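Local coordinates for Non-fluorescent flavoprotein (Photobacterium phosphoreum, PDB 1FVP) that binds FMN carrying an attached myristate, forms a homodimer, and may have FMN-linked alkanal monooxygenase activity, at residues A[74-79]-A[90-95]; A[84-89]-A[108-113]; A[125-130]-A[194-199]. All blocks are in the same frame, centred on the assembly; numbering follows the deposited sequence.

Contact 1 (A[74-79]-A[90-95]); sequences VLATSE and LPLVFK. With FMA (6-(3-tetradecanoic acid) flavine mononucleotide), chain C.
Val74 pairs with Leu92 in a parallel bridge, packs its side chain on Leu90, and has the most surface buried of the residues here. Its CG1 reaches CD1 of Leu90 at 3.5 Å, the two side chains crossing at about a right angle. The backbone N of Val74 donates to Pro91 O (3.0 Å), in the plane of that carbonyl. In the other direction Val93 N donates to Val74 O (3.2 Å) from well above the carbonyl plane. This pairing closes a beta-alpha-beta unit, in which strand 71-75 leads through helix 80-87 to its parallel neighbour, strand 92-94. Val93 belongs to the sheet face of Leu75, where its CG1, set between backbone N and carbonyl carbon (chi1 73°), packs on CD1 of Leu75. Ala76, the centre of an inverse gamma turn, comes next along the chain: its N gives only a weak bond to Val93 O (3.4 Å), and its CB sits against both methyls of Leu92, with CD1 at 3.6 Å. The CE1 atom of Phe94 approaches that CB obliquely at 4.1 Å. Two residues on, Ser78 OG donates to the FMA phosphate oxygen O1P and accepts from Thr81 N, at the start of the helix.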
loop_
_atom_site.group_PDB
_atom_site.type_symbol
_atom_site.label_atom_id
_atom_site.label_comp_id
_atom_site.label_asym_id
_atom_site.label_seq_id
_atom_site.Cartn_x
_atom_site.Cartn_y
_atom_site.Cartn_z
ATOM N N VAL A 74 -6.639 3.057 -8.292
ATOM C CA VAL A 74 -6.908 4.469 -8.006
ATOM C C VAL A 74 -8.349 4.572 -7.462
ATOM O O VAL A 74 -9.311 4.067 -8.031
ATOM C CB VAL A 74 -6.599 5.466 -9.119
ATOM C CG1 VAL A 74 -5.834 4.908 -10.306
ATOM C CG2 VAL A 74 -7.806 6.274 -9.581
ATOM N N LEU A 75 -8.425 5.253 -6.347
ATOM C CA LEU A 75 -9.617 5.551 -5.548
ATOM C C LEU A 75 -10.582 6.346 -6.436
ATOM O O LEU A 75 -10.127 7.304 -7.081
ATOM C CB LEU A 75 -9.141 6.285 -4.290
ATOM C CG LEU A 75 -9.920 6.197 -2.996
ATOM C CD1 LEU A 75 -9.435 5.010 -2.178
ATOM C CD2 LEU A 75 -9.754 7.482 -2.191
ATOM N N ALA A 76 -11.821 5.891 -6.450
ATOM C CA ALA A 76 -12.851 6.564 -7.258
ATOM C C ALA A 76 -13.544 7.575 -6.334
ATOM O O ALA A 76 -14.684 7.456 -5.879
ATOM C CB ALA A 76 -13.760 5.609 -7.957
ATOM N N THR A 77 -12.748 8.593 -6.094
ATOM C CA THR A 77 -12.932 9.760 -5.279
ATOM C C THR A 77 -13.833 10.835 -5.840
ATOM O O THR A 77 -14.395 11.634 -5.063
ATOM C CB THR A 77 -11.496 10.409 -5.047
ATOM O OG1 THR A 77 -10.603 9.314 -5.429
ATOM C CG2 THR A 77 -11.257 10.897 -3.621
ATOM N N SER A 78 -13.929 10.848 -7.157
ATOM C CA SER A 78 -14.778 11.846 -7.842
ATOM C C SER A 78 -15.096 11.383 -9.259
ATOM O O SER A 78 -14.888 10.219 -9.595
ATOM C CB SER A 78 -14.116 13.209 -7.852
ATOM O OG SER A 78 -12.793 13.077 -8.373
ATOM N N GLU A 79 -15.608 12.348 -10.007
ATOM C CA GLU A 79 -16.001 12.110 -11.406
ATOM C C GLU A 79 -14.823 12.408 -12.325
ATOM O O GLU A 79 -14.762 11.859 -13.436
ATOM C CB GLU A 79 -17.206 12.935 -11.826
ATOM C CG GLU A 79 -18.616 12.385 -11.613
ATOM C CD GLU A 79 -19.695 13.417 -11.446
ATOM O OE1 GLU A 79 -19.462 14.576 -11.118
ATOM O OE2 GLU A 79 -20.855 12.999 -11.666
ATOM N N LEU A 90 -6.865 1.865 -15.433
ATOM C CA LEU A 90 -6.693 1.471 -14.028
ATOM C C LEU A 90 -8.008 1.122 -13.321
ATOM O O LEU A 90 -9.050 1.781 -13.507
ATOM C CB LEU A 90 -6.025 2.673 -13.315
ATOM C CG LEU A 90 -4.878 3.368 -14.025
ATOM C CD1 LEU A 90 -4.818 4.835 -13.623
ATOM C CD2 LEU A 90 -3.572 2.680 -13.638
ATOM N N PRO A 91 -7.961 0.115 -12.477
ATOM C CA PRO A 91 -9.125 -0.305 -11.695
ATOM C C PRO A 91 -9.266 0.716 -10.564
ATOM O O PRO A 91 -8.275 1.368 -10.182
ATOM C CB PRO A 91 -8.819 -1.700 -11.197
ATOM C CG PRO A 91 -7.479 -2.055 -11.764
ATOM C CD PRO A 91 -6.819 -0.735 -12.142
ATOM N N LEU A 92 -10.487 0.811 -10.088
ATOM C CA LEU A 92 -10.880 1.700 -9.004
ATOM C C LEU A 92 -11.022 0.944 -7.667
ATOM O O LEU A 92 -11.277 -0.275 -7.617
ATOM C CB LEU A 92 -12.230 2.323 -9.347
ATOM C CG LEU A 92 -12.576 2.963 -10.649
ATOM C CD1 LEU A 92 -14.076 3.275 -10.645
ATOM C CD2 LEU A 92 -11.828 4.281 -10.767
ATOM N N VAL A 93 -10.896 1.739 -6.619
ATOM C CA VAL A 93 -11.072 1.192 -5.239
ATOM C C VAL A 93 -12.189 2.075 -4.661
ATOM O O VAL A 93 -12.000 3.257 -4.370
ATOM C CB VAL A 93 -9.744 1.056 -4.513
ATOM C CG1 VAL A 93 -9.136 2.391 -4.074
ATOM C CG2 VAL A 93 -9.824 0.067 -3.359
ATOM N N PHE A 94 -13.362 1.471 -4.591
ATOM C CA PHE A 94 -14.601 2.112 -4.131
ATOM C C PHE A 94 -14.534 2.526 -2.687
ATOM O O PHE A 94 -14.077 1.710 -1.882
ATOM C CB PHE A 94 -15.820 1.261 -4.532
ATOM C CG PHE A 94 -16.065 1.432 -6.020
ATOM C CD1 PHE A 94 -16.589 2.648 -6.483
ATOM C CD2 PHE A 94 -15.731 0.448 -6.932
ATOM C CE1 PHE A 94 -16.828 2.868 -7.823
ATOM C CE2 PHE A 94 -15.946 0.652 -8.300
ATOM C CZ PHE A 94 -16.489 1.857 -8.734
ATOM N N LYS A 95 -14.954 3.758 -2.405
ATOM C CA LYS A 95 -14.912 4.217 -1.010
ATOM C C LYS A 95 -15.945 3.478 -0.154
ATOM O O LYS A 95 -16.950 2.892 -0.561
ATOM C CB LYS A 95 -14.982 5.702 -0.772
ATOM C CG LYS A 95 -13.657 6.392 -1.134
ATOM C CD LYS A 95 -13.463 7.612 -0.281
ATOM C CE LYS A 95 -14.551 8.644 -0.399
ATOM N NZ LYS A 95 -13.959 10.013 -0.282
HETATM N N1 FMA C . -4.965 16.399 -10.831
HETATM C C2 FMA C . -4.334 17.547 -11.119
HETATM O O2 FMA C . -4.511 18.644 -10.733
HETATM N N3 FMA C . -3.228 17.527 -12.070
HETATM C C4 FMA C . -2.861 16.370 -12.639
HETATM O O4 FMA C . -1.961 16.331 -13.432
HETATM C C4A FMA C . -3.548 15.168 -12.315
HETATM N N5 FMA C . -3.215 14.028 -12.851
HETATM C C5A FMA C . -3.785 12.848 -12.597
HETATM C C6 FMA C . -3.395 11.677 -13.231
HETATM C C7 FMA C . -4.008 10.502 -12.891
HETATM C C7M FMA C . -3.628 9.131 -13.536
HETATM C C8 FMA C . -5.072 10.470 -11.917
HETATM C C8M FMA C . -5.776 9.210 -11.541
HETATM C C9 FMA C . -5.459 11.648 -11.318
HETATM C C9A FMA C . -4.878 12.847 -11.628
HETATM N N10 FMA C . -5.215 14.080 -11.050
HETATM C C10 FMA C . -4.648 15.257 -11.320
HETATM C C1B FMA C . -6.395 14.098 -10.160
HETATM C C2B FMA C . -6.668 14.454 -8.705
HETATM O O2B FMA C . -7.536 13.406 -8.279
HETATM C C3B FMA C . -7.439 15.771 -8.693
HETATM O "O3'" FMA C . -6.589 16.809 -9.006
HETATM C C4B FMA C . -8.117 16.035 -7.348
HETATM O "O4'" FMA C . -9.006 14.893 -7.085
HETATM C C5B FMA C . -8.893 17.366 -7.388
HETATM O "O5'" FMA C . -10.213 17.038 -8.116
HETATM P P FMA C . -11.590 16.655 -7.438
HETATM O O1P FMA C . -11.592 15.111 -7.713
HETATM O O2P FMA C . -11.418 16.944 -6.028
HETATM O O3P FMA C . -12.591 17.431 -7.983
HETATM C "C1'" FMA C . -3.073 12.734 -16.507
HETATM O "O1'" FMA C . -3.960 13.508 -17.055
HETATM O "O2'" FMA C . -2.227 12.254 -17.265
HETATM C "C2'" FMA C . -2.766 12.993 -15.069
HETATM C "C3'" FMA C . -2.308 11.770 -14.241
HETATM C "C4'" FMA C . -0.943 11.981 -13.693
HETATM C "C5'" FMA C . -0.196 10.756 -13.188
HETATM C "C6'" FMA C . 0.960 11.230 -12.345
HETATM C "C7'" FMA C . 1.932 10.096 -12.050
HETATM C "C8'" FMA C . 2.974 10.464 -11.066
HETATM C "C9'" FMA C . 4.046 9.420 -10.752
HETATM C C11 FMA C . 3.402 8.191 -10.140
HETATM C C12 FMA C . 3.046 7.092 -11.093
HETATM C C13 FMA C . 1.981 6.132 -10.677
HETATM C C14 FMA C . 2.483 5.019 -9.783
HETATM C C15 FMA C . 1.879 3.678 -10.112
#

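Contact 2 (A[84-89]-A[108-113]); sequences IAAKYA and SFYNAS. With FMA (6-(3-tetradecanoic acid) flavine mononucleotide), chain C.
Tyr110 and Ser113 of helix 100-116 pack against Ala85 and Ala86 of helix 80-87, a small helix-helix contact between the two helices that come before and after strand 92-94. Going along 108-113, the first residue to touch the other segment is Tyr110. Its CG is anti to the backbone N (chi1 -169°), and the ring lies obliquely against the backbone of the alanine pair. CE2 is the atom that does the touching: it comes within 3.7 Å of Ala86 CA and 4.3 Å of Ala85 CB, whereas Ala86 CB is 4.2 Å from the neighbouring ring atom CD2. The phenol oxygen extends past the helix end, where Ala89 O lies at the ring edge, 3.1 Å from Tyr110 OH; the angle there is too poor for a hydrogen bond, and the hydroxyl instead makes a weak bond to Leu90 O. The same ring meets His126 edge-to-face. Three residues on, Ser113 brings its CB to Ala86 CB, methyl against methylene, at 3.3 Å. Its OG does not bond across this interface but pairs with Asp83 OD2, one residue ahead of 84-89. The other flank of helix 80-87 faces the flavin: Ile84 CG2 packs on ring carbons C7 and C8, the first at 3.3 Å. Just past the helix, the myristate carboxylate oxygen O2' lies in the plane of the Tyr88 ring, at its edge, and accepts a hydrogen bond from Tyr88 OH at 2.8 Å.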
loop_
_atom_site.group_PDB
_atom_site.type_symbol
_atom_site.label_atom_id
_atom_site.label_comp_id
_atom_site.label_asym_id
_atom_site.label_seq_id
_atom_site.Cartn_x
_atom_site.Cartn_y
_atom_site.Cartn_z
ATOM N N ILE A 84 -10.318 10.184 -15.522
ATOM C CA ILE A 84 -8.890 10.051 -15.754
ATOM C C ILE A 84 -8.407 8.606 -15.657
ATOM O O ILE A 84 -7.538 8.188 -16.446
ATOM C CB ILE A 84 -8.052 10.953 -14.778
ATOM C CG1 ILE A 84 -8.479 12.418 -14.970
ATOM C CG2 ILE A 84 -6.538 10.751 -14.997
ATOM C CD1 ILE A 84 -7.851 13.408 -13.952
ATOM N N ALA A 85 -8.918 7.891 -14.691
ATOM C CA ALA A 85 -8.511 6.490 -14.473
ATOM C C ALA A 85 -8.882 5.594 -15.653
ATOM O O ALA A 85 -8.202 4.566 -15.882
ATOM C CB ALA A 85 -9.088 6.024 -13.137
ATOM N N ALA A 86 -9.943 5.984 -16.359
ATOM C CA ALA A 86 -10.442 5.221 -17.515
ATOM C C ALA A 86 -9.381 5.274 -18.616
ATOM O O ALA A 86 -9.028 4.286 -19.272
ATOM C CB ALA A 86 -11.748 5.789 -18.024
ATOM N N LYS A 87 -8.914 6.505 -18.750
ATOM C CA LYS A 87 -7.861 6.853 -19.715
ATOM C C LYS A 87 -6.778 5.785 -19.698
ATOM O O LYS A 87 -6.564 5.140 -20.752
ATOM C CB LYS A 87 -7.328 8.232 -19.402
ATOM C CG LYS A 87 -6.533 8.855 -20.538
ATOM C CD LYS A 87 -6.518 10.375 -20.385
ATOM C CE LYS A 87 -5.809 11.009 -21.585
ATOM N NZ LYS A 87 -5.100 12.230 -21.112
ATOM N N TYR A 88 -6.131 5.554 -18.555
ATOM C CA TYR A 88 -5.090 4.512 -18.527
ATOM C C TYR A 88 -5.599 3.124 -18.165
ATOM O O TYR A 88 -4.736 2.237 -17.925
ATOM C CB TYR A 88 -3.915 4.899 -17.634
ATOM C CG TYR A 88 -3.360 6.269 -17.902
ATOM C CD1 TYR A 88 -2.336 6.423 -18.834
ATOM C CD2 TYR A 88 -3.836 7.400 -17.246
ATOM C CE1 TYR A 88 -1.789 7.678 -19.120
ATOM C CE2 TYR A 88 -3.302 8.661 -17.506
ATOM C CZ TYR A 88 -2.281 8.787 -18.441
ATOM O OH TYR A 88 -1.715 9.990 -18.747
ATOM N N ALA A 89 -6.899 2.905 -18.116
ATOM C CA ALA A 89 -7.495 1.609 -17.799
ATOM C C ALA A 89 -7.347 1.089 -16.378
ATOM O O ALA A 89 -7.718 -0.090 -16.138
ATOM C CB ALA A 89 -6.964 0.556 -18.793
ATOM N N SER A 108 -20.063 4.248 -13.075
ATOM C CA SER A 108 -20.829 4.583 -14.285
ATOM C C SER A 108 -19.999 5.472 -15.176
ATOM O O SER A 108 -19.878 5.137 -16.369
ATOM C CB SER A 108 -22.247 5.010 -14.020
ATOM O OG SER A 108 -23.020 3.797 -14.049
ATOM N N PHE A 109 -19.441 6.519 -14.598
ATOM C CA PHE A 109 -18.605 7.369 -15.484
ATOM C C PHE A 109 -17.531 6.392 -16.015
ATOM O O PHE A 109 -17.240 6.410 -17.224
ATOM C CB PHE A 109 -18.016 8.569 -14.857
ATOM C CG PHE A 109 -18.608 9.918 -14.838
ATOM C CD1 PHE A 109 -19.942 10.126 -14.514
ATOM C CD2 PHE A 109 -17.783 11.030 -15.073
ATOM C CE1 PHE A 109 -20.466 11.410 -14.459
ATOM C CE2 PHE A 109 -18.292 12.329 -15.025
ATOM C CZ PHE A 109 -19.655 12.522 -14.725
ATOM N N TYR A 110 -17.031 5.569 -15.108
ATOM C CA TYR A 110 -15.970 4.622 -15.501
ATOM C C TYR A 110 -16.389 3.642 -16.580
ATOM O O TYR A 110 -15.601 2.782 -17.029
ATOM C CB TYR A 110 -15.291 3.923 -14.332
ATOM C CG TYR A 110 -14.036 3.141 -14.651
ATOM C CD1 TYR A 110 -14.102 1.808 -15.067
ATOM C CD2 TYR A 110 -12.780 3.718 -14.491
ATOM C CE1 TYR A 110 -12.963 1.090 -15.368
ATOM C CE2 TYR A 110 -11.626 2.990 -14.758
ATOM C CZ TYR A 110 -11.716 1.678 -15.198
ATOM O OH TYR A 110 -10.565 0.982 -15.445
ATOM N N ASN A 111 -17.610 3.734 -17.067
ATOM C CA ASN A 111 -17.945 2.763 -18.158
ATOM C C ASN A 111 -18.079 3.631 -19.399
ATOM O O ASN A 111 -17.790 3.191 -20.509
ATOM C CB ASN A 111 -19.070 1.880 -17.681
ATOM C CG ASN A 111 -18.473 0.771 -16.820
ATOM O OD1 ASN A 111 -17.243 0.784 -16.658
ATOM N ND2 ASN A 111 -19.363 -0.086 -16.348
ATOM N N ALA A 112 -18.475 4.842 -19.054
ATOM C CA ALA A 112 -18.721 5.929 -19.986
ATOM C C ALA A 112 -17.396 6.528 -20.466
ATOM O O ALA A 112 -17.300 6.847 -21.673
ATOM C CB ALA A 112 -19.627 6.970 -19.349
ATOM N N SER A 113 -16.464 6.654 -19.535
ATOM C CA SER A 113 -15.149 7.211 -19.895
ATOM C C SER A 113 -14.445 6.127 -20.701
ATOM O O SER A 113 -14.020 6.385 -21.841
ATOM C CB SER A 113 -14.338 7.710 -18.736
ATOM O OG SER A 113 -14.775 8.984 -18.313
HETATM N N1 FMA C . -4.965 16.399 -10.831
HETATM C C2 FMA C . -4.334 17.547 -11.119
HETATM O O2 FMA C . -4.511 18.644 -10.733
HETATM N N3 FMA C . -3.228 17.527 -12.070
HETATM C C4 FMA C . -2.861 16.370 -12.639
HETATM O O4 FMA C . -1.961 16.331 -13.432
HETATM C C4A FMA C . -3.548 15.168 -12.315
HETATM N N5 FMA C . -3.215 14.028 -12.851
HETATM C C5A FMA C . -3.785 12.848 -12.597
HETATM C C6 FMA C . -3.395 11.677 -13.231
HETATM C C7 FMA C . -4.008 10.502 -12.891
HETATM C C7M FMA C . -3.628 9.131 -13.536
HETATM C C8 FMA C . -5.072 10.470 -11.917
HETATM C C8M FMA C . -5.776 9.210 -11.541
HETATM C C9 FMA C . -5.459 11.648 -11.318
HETATM C C9A FMA C . -4.878 12.847 -11.628
HETATM N N10 FMA C . -5.215 14.080 -11.050
HETATM C C10 FMA C . -4.648 15.257 -11.320
HETATM C C1B FMA C . -6.395 14.098 -10.160
HETATM C C2B FMA C . -6.668 14.454 -8.705
HETATM O O2B FMA C . -7.536 13.406 -8.279
HETATM C C3B FMA C . -7.439 15.771 -8.693
HETATM O "O3'" FMA C . -6.589 16.809 -9.006
HETATM C C4B FMA C . -8.117 16.035 -7.348
HETATM O "O4'" FMA C . -9.006 14.893 -7.085
HETATM C C5B FMA C . -8.893 17.366 -7.388
HETATM O "O5'" FMA C . -10.213 17.038 -8.116
HETATM P P FMA C . -11.590 16.655 -7.438
HETATM O O1P FMA C . -11.592 15.111 -7.713
HETATM O O2P FMA C . -11.418 16.944 -6.028
HETATM O O3P FMA C . -12.591 17.431 -7.983
HETATM C "C1'" FMA C . -3.073 12.734 -16.507
HETATM O "O1'" FMA C . -3.960 13.508 -17.055
HETATM O "O2'" FMA C . -2.227 12.254 -17.265
HETATM C "C2'" FMA C . -2.766 12.993 -15.069
HETATM C "C3'" FMA C . -2.308 11.770 -14.241
HETATM C "C4'" FMA C . -0.943 11.981 -13.693
HETATM C "C5'" FMA C . -0.196 10.756 -13.188
HETATM C "C6'" FMA C . 0.960 11.230 -12.345
HETATM C "C7'" FMA C . 1.932 10.096 -12.050
HETATM C "C8'" FMA C . 2.974 10.464 -11.066
HETATM C "C9'" FMA C . 4.046 9.420 -10.752
HETATM C C11 FMA C . 3.402 8.191 -10.140
HETATM C C12 FMA C . 3.046 7.092 -11.093
HETATM C C13 FMA C . 1.981 6.132 -10.677
HETATM C C14 FMA C . 2.483 5.019 -9.783
HETATM C C15 FMA C . 1.879 3.678 -10.112
#

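Contact 3 (A[125-130]-A[194-199]); sequences RHQLML and TVDFLL
Arg125 and Asp196 are brought together by a bend at chi3 of the arginine (50°), which turns NE back from an otherwise extended chain, and Gln127 is folded over the same aspartate by a chi2 of -93° that carries its CD to 3.7 Å from Asp196 CB. The guanidinium presents a face to the carboxylate: Asp196 OD1 stands 3.1 Å above its plane, displaced toward the rim. The salt bridge, with Arg125 NH2 3.3 Å from Asp196 OD1, therefore rests on charge alone, since no N-H points at the oxygen. The other carboxylate oxygen, OD2, accepts from a water that also donates to Gln127 OE1 (3.0 Å), so the buried amide and carboxylate are joined through solvent; Asn5 N adds a weak bond to OD2.

Beneath these groups the backbones run as parallel strands, their short axes crossing at -34° with a closest approach of 4.2 Å. Five hydrogen bonds join them in the parallel pattern: His126 and Leu128 each bond through N and O, and the N of Leu130 closes the run on Leu198 O. Around Leu128, Leu130, Val195 and Phe197 the packing is apolar. Leu128 CD2 lies 3.5 Å from Val195 CG2 and meets the rim of the Phe197 ring, 3.7 Å from CE2, while Leu130 CD1 comes obliquely to Phe197 CD2 at 4.0 Å. At the far end Leu199 touches bound FMA.

Strand 126-134 is flanked by strand 92-94 on its other edge, and strand 195-199 by strand 6-11, so the pair is internal to the sheet. Helix 100-116 reaches the His126 end through Tyr110.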
loop_
_atom_site.group_PDB
_atom_site.type_symbol
_atom_site.label_atom_id
_atom_site.label_comp_id
_atom_site.label_asym_id
_atom_site.label_seq_id
_atom_site.Cartn_x
_atom_site.Cartn_y
_atom_site.Cartn_z
ATOM N N ARG A 125 -11.240 -5.195 -12.858
ATOM C CA ARG A 125 -12.003 -5.482 -11.658
ATOM C C ARG A 125 -11.760 -4.457 -10.546
ATOM O O ARG A 125 -10.639 -4.313 -10.041
ATOM C CB ARG A 125 -11.600 -6.827 -11.082
ATOM C CG ARG A 125 -11.560 -8.035 -11.996
ATOM C CD ARG A 125 -11.791 -9.271 -11.137
ATOM N NE ARG A 125 -12.979 -9.012 -10.329
ATOM C CZ ARG A 125 -13.675 -9.895 -9.647
ATOM N NH1 ARG A 125 -13.303 -11.166 -9.620
ATOM N NH2 ARG A 125 -14.785 -9.512 -9.014
ATOM N N HIS A 126 -12.829 -3.802 -10.165
ATOM C CA HIS A 126 -12.773 -2.766 -9.108
ATOM C C HIS A 126 -12.545 -3.396 -7.752
ATOM O O HIS A 126 -12.555 -4.641 -7.692
ATOM C CB HIS A 126 -14.076 -1.926 -9.130
ATOM C CG HIS A 126 -14.273 -1.419 -10.534
ATOM N ND1 HIS A 126 -13.266 -0.802 -11.243
ATOM C CD2 HIS A 126 -15.351 -1.462 -11.354
ATOM C CE1 HIS A 126 -13.739 -0.481 -12.437
ATOM N NE2 HIS A 126 -14.996 -0.861 -12.536
ATOM N N GLN A 127 -12.330 -2.609 -6.717
ATOM C CA GLN A 127 -12.118 -3.156 -5.355
ATOM C C GLN A 127 -13.116 -2.397 -4.457
ATOM O O GLN A 127 -13.106 -1.155 -4.464
ATOM C CB GLN A 127 -10.735 -3.037 -4.772
ATOM C CG GLN A 127 -9.682 -3.978 -5.268
ATOM C CD GLN A 127 -9.525 -5.231 -4.470
ATOM O OE1 GLN A 127 -8.678 -6.045 -4.786
ATOM N NE2 GLN A 127 -10.304 -5.443 -3.421
ATOM N N LEU A 128 -13.884 -3.211 -3.764
ATOM C CA LEU A 128 -14.945 -2.702 -2.866
ATOM C C LEU A 128 -14.499 -2.741 -1.413
ATOM O O LEU A 128 -14.069 -3.822 -0.970
ATOM C CB LEU A 128 -16.170 -3.537 -3.243
ATOM C CG LEU A 128 -17.551 -3.108 -2.813
ATOM C CD1 LEU A 128 -17.856 -1.674 -3.213
ATOM C CD2 LEU A 128 -18.568 -4.079 -3.424
ATOM N N MET A 129 -14.596 -1.586 -0.764
ATOM C CA MET A 129 -14.203 -1.411 0.625
ATOM C C MET A 129 -15.419 -1.255 1.570
ATOM O O MET A 129 -16.021 -0.163 1.632
ATOM C CB MET A 129 -13.295 -0.230 0.902
ATOM C CG MET A 129 -12.200 0.034 -0.053
ATOM S SD MET A 129 -11.009 1.203 0.719
ATOM C CE MET A 129 -12.120 2.544 1.142
ATOM N N LEU A 130 -15.652 -2.311 2.320
ATOM C CA LEU A 130 -16.693 -2.464 3.308
ATOM C C LEU A 130 -16.153 -2.718 4.735
ATOM O O LEU A 130 -15.174 -3.407 5.013
ATOM C CB LEU A 130 -17.551 -3.671 2.921
ATOM C CG LEU A 130 -18.043 -3.891 1.530
ATOM C CD1 LEU A 130 -18.240 -5.373 1.260
ATOM C CD2 LEU A 130 -19.362 -3.134 1.372
ATOM N N THR A 194 -18.445 -6.943 -10.778
ATOM C CA THR A 194 -17.063 -6.630 -11.153
ATOM C C THR A 194 -16.173 -6.166 -10.012
ATOM O O THR A 194 -15.208 -5.370 -10.289
ATOM C CB THR A 194 -17.041 -5.551 -12.317
ATOM O OG1 THR A 194 -17.377 -4.233 -11.775
ATOM C CG2 THR A 194 -17.977 -5.941 -13.467
ATOM N N VAL A 195 -16.427 -6.617 -8.777
ATOM C CA VAL A 195 -15.555 -6.121 -7.692
ATOM C C VAL A 195 -15.061 -7.267 -6.819
ATOM O O VAL A 195 -15.713 -8.305 -6.807
ATOM C CB VAL A 195 -16.331 -5.110 -6.837
ATOM C CG1 VAL A 195 -16.612 -3.789 -7.503
ATOM C CG2 VAL A 195 -17.591 -5.799 -6.327
ATOM N N ASP A 196 -13.979 -6.973 -6.164
ATOM C CA ASP A 196 -13.180 -7.707 -5.198
ATOM C C ASP A 196 -13.297 -6.877 -3.909
ATOM O O ASP A 196 -13.476 -5.648 -4.055
ATOM C CB ASP A 196 -11.758 -7.899 -5.681
ATOM C CG ASP A 196 -11.576 -9.296 -6.256
ATOM O OD1 ASP A 196 -12.580 -9.945 -6.608
ATOM O OD2 ASP A 196 -10.392 -9.703 -6.335
ATOM N N PHE A 197 -13.214 -7.520 -2.747
ATOM C CA PHE A 197 -13.409 -6.779 -1.491
ATOM C C PHE A 197 -12.276 -6.722 -0.477
ATOM O O PHE A 197 -11.514 -7.619 -0.146
ATOM C CB PHE A 197 -14.684 -7.237 -0.786
ATOM C CG PHE A 197 -15.737 -7.843 -1.637
ATOM C CD1 PHE A 197 -15.627 -9.179 -2.016
ATOM C CD2 PHE A 197 -16.829 -7.086 -2.060
ATOM C CE1 PHE A 197 -16.605 -9.772 -2.821
ATOM C CE2 PHE A 197 -17.824 -7.654 -2.868
ATOM C CZ PHE A 197 -17.687 -9.007 -3.235
ATOM N N LEU A 198 -12.208 -5.519 0.053
ATOM C CA LEU A 198 -11.283 -5.087 1.094
ATOM C C LEU A 198 -12.310 -4.788 2.203
ATOM O O LEU A 198 -12.939 -3.717 2.043
ATOM C CB LEU A 198 -10.550 -3.859 0.597
ATOM C CG LEU A 198 -9.393 -3.999 -0.351
ATOM C CD1 LEU A 198 -8.443 -2.806 -0.203
ATOM C CD2 LEU A 198 -8.655 -5.302 -0.036
ATOM N N LEU A 199 -12.444 -5.695 3.138
ATOM C CA LEU A 199 -13.443 -5.564 4.194
ATOM C C LEU A 199 -12.859 -5.437 5.579
ATOM O O LEU A 199 -12.249 -6.404 6.056
ATOM C CB LEU A 199 -14.392 -6.769 4.000
ATOM C CG LEU A 199 -13.851 -8.054 3.412
ATOM C CD1 LEU A 199 -12.663 -8.600 4.193
ATOM C CD2 LEU A 199 -14.934 -9.122 3.400
HETATM O O HOH W 1 -9.062 -7.813 -7.166
#

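In the fold
Contact 1 and contact 3 belong to one sheet: strand 92-94 of the first lies beside strand 126-134 of the third, and the centres of contacts 1 and 3 are about 11 Å apart. Contact 2 lies, centre to centre, about 10 Å from contact 1 and about 17 Å from contact 3, where helices 80-87 and 100-116 pack together, both touching strand 92-94. In sequence, contacts 1 and 2 interlock, their segments alternating, and both close before contact 3 opens; contact 3 then joins segments with 63 residues between them. The order of parallel strands and intervening helices is consistent with the beta/alpha architecture of the luciferase family. Contacts 1 and 2 touch the same flavin, whereas contact 3 reaches another.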